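Local coordinates for spike glycoprotein (Bat coronavirus HKU9, PDB 5GYQ) that probably attaches the virion to host cells by binding a receptor, the fragment here being its putative receptor-binding domain from the S1 subunit, at the glycan on Asn72. Sequence-based numbering; all coordinates share one arbitrary frame.

The glycan on Asn72. Residues 72, 74-75, 86, 113, 115, 146. With NAG (2-acetamido-2-deoxy-beta-D-glucopyranose), chain B; NAG (2-acetamido-2-deoxy-beta-D-glucopyranose), chain C.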
# COMPACT_ATOMS: atom_id res chain seq x y z
N ASN A 72 -4.78 -11.03 0.99
CA ASN A 72 -4.82 -12.23 1.83
C ASN A 72 -3.44 -12.88 1.91
O ASN A 72 -2.50 -12.44 1.24
CB ASN A 72 -5.92 -13.21 1.37
CG ASN A 72 -5.57 -14.00 0.11
OD1 ASN A 72 -4.49 -13.89 -0.47
ND2 ASN A 72 -6.52 -14.83 -0.32
N THR A 74 -1.87 -15.71 1.00
CA THR A 74 -1.21 -16.25 -0.19
C THR A 74 -0.56 -15.14 -1.01
O THR A 74 0.64 -15.18 -1.33
CB THR A 74 -2.21 -17.01 -1.09
OG1 THR A 74 -2.90 -18.01 -0.32
CG2 THR A 74 -1.50 -17.68 -2.26
N HIS A 75 -1.37 -14.14 -1.33
CA HIS A 75 -0.93 -13.02 -2.15
C HIS A 75 0.13 -12.19 -1.43
O HIS A 75 1.02 -11.64 -2.06
CB HIS A 75 -2.12 -12.14 -2.54
CG HIS A 75 -3.10 -12.82 -3.44
ND1 HIS A 75 -4.43 -12.46 -3.49
CD2 HIS A 75 -2.95 -13.84 -4.32
CE1 HIS A 75 -5.05 -13.23 -4.37
NE2 HIS A 75 -4.18 -14.07 -4.88
N THR A 86 -2.13 -13.71 -9.33
CA THR A 86 -3.21 -12.86 -9.82
C THR A 86 -3.14 -11.46 -9.23
O THR A 86 -3.43 -10.47 -9.92
CB THR A 86 -4.60 -13.46 -9.50
OG1 THR A 86 -4.67 -13.77 -8.10
CG2 THR A 86 -4.83 -14.73 -10.29
N TYR A 113 -13.39 -10.59 -1.34
CA TYR A 113 -12.03 -10.27 -1.70
C TYR A 113 -11.98 -10.11 -3.22
O TYR A 113 -11.93 -11.10 -3.95
CB TYR A 113 -11.08 -11.37 -1.21
CG TYR A 113 -9.60 -11.11 -1.39
CD1 TYR A 113 -9.05 -9.86 -1.13
CD2 TYR A 113 -8.75 -12.14 -1.77
CE1 TYR A 113 -7.68 -9.64 -1.29
CE2 TYR A 113 -7.40 -11.93 -1.92
CZ TYR A 113 -6.86 -10.68 -1.68
OH TYR A 113 -5.51 -10.48 -1.83
N VAL A 115 -10.45 -9.57 -6.48
CA VAL A 115 -9.15 -9.65 -7.13
C VAL A 115 -9.31 -9.97 -8.61
O VAL A 115 -9.90 -10.98 -8.97
CB VAL A 115 -8.27 -10.73 -6.47
CG1 VAL A 115 -6.92 -10.83 -7.17
CG2 VAL A 115 -8.09 -10.43 -5.00
N SER A 146 -12.30 -14.16 1.75
CA SER A 146 -10.95 -14.39 2.24
C SER A 146 -10.72 -13.67 3.55
O SER A 146 -11.21 -12.56 3.75
CB SER A 146 -9.91 -13.92 1.21
OG SER A 146 -9.39 -15.01 0.48
C1 NAG B . -6.42 -15.69 -1.47
C2 NAG B . -6.57 -17.15 -1.11
C3 NAG B . -6.27 -18.01 -2.33
C4 NAG B . -7.14 -17.59 -3.51
C5 NAG B . -7.12 -16.07 -3.72
C6 NAG B . -8.19 -15.61 -4.69
C7 NAG B . -6.21 -17.70 1.25
C8 NAG B . -5.20 -18.07 2.29
N2 NAG B . -5.73 -17.51 0.01
O3 NAG B . -6.50 -19.37 -1.98
O4 NAG B . -6.65 -18.15 -4.72
O5 NAG B . -7.34 -15.36 -2.49
O6 NAG B . -8.10 -14.21 -4.93
O7 NAG B . -7.40 -17.56 1.50
C1 NAG C . -7.02 -19.52 -4.98
C2 NAG C . -7.06 -19.72 -6.50
C3 NAG C . -7.24 -21.20 -6.84
C4 NAG C . -6.17 -22.03 -6.15
C5 NAG C . -6.22 -21.77 -4.65
C6 NAG C . -5.14 -22.50 -3.89
C7 NAG C . -7.90 -17.79 -7.78
C8 NAG C . -9.12 -17.12 -8.34
N2 NAG C . -8.12 -18.93 -7.11
O3 NAG C . -7.15 -21.37 -8.25
O4 NAG C . -6.39 -23.41 -6.40
O5 NAG C . -6.02 -20.37 -4.41
O6 NAG C . -5.27 -22.29 -2.49
O7 NAG C . -6.78 -17.32 -7.92
O HOH W 1 -10.70 -13.61 -4.32
O HOH W 2 -7.13 -14.43 -7.59
O HOH W 3 -4.52 -16.46 -6.37
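In this betacoronavirus S1 C-terminal domain, an N-linked glycan shows how the first sugar of a chain can be bedded in protein while the next is far less covered. Asn72 heads the sequon Asn-Glu-Thr, between strand 63-71 and helix 73-81, and its ND2 is joined to C1 of the first NAG (chain B) at 1.4 Å. The asparagine CG takes the crowded position between backbone N and carbonyl carbon (chi1 76°). OD1 receives the backbone N of His75 nearly along the C=O axis, at 3.2 Å, while ND2 donates almost in its amide plane to Ser146 OG at 3.0 Å, which should hold the amide plane, and with it the direction in which the sugar leaves, in one orientation.

The floor is the His75 imidazole, one face of which lies under the sugar, with C1 4.0 Å above its plane and offset toward the rim; CE1 reaches C5 at 3.6 Å. Tyr113 forms a side wall, its edge in plane with the ring oxygen O5, CE2 3.5 Å away. Val115 CG2 backs this wall, over the centre of one tyrosine face. The tyrosine OH ties floor to wall, bonding His75 ND1 at 2.8 Å and accepting the backbone N of Asn72. Opposite, Thr74 brings OG1, anti to its carbonyl carbon (chi1 -54°), to the acetamide N2, which donates a nearly straight bond of 2.9 Å (174° at H). Ser146 is the rim beside the acetamide, its OG bonding O7 weakly at most. None of the contacting residues forms a lid over the face away from His75. Waters connect O6 to Tyr113 O and Thr86 OG1.

The O3/O4 edge faces away from the floor and carries the poorly ordered second NAG (chain C), of which protein hides 44 of 296 Å², against 171 of 282 Å² for the first. O3 donates to the second ring's O5, probably limiting rotation about the linkage, and water links the second acetamide O7 to His75 NE2 and Thr86.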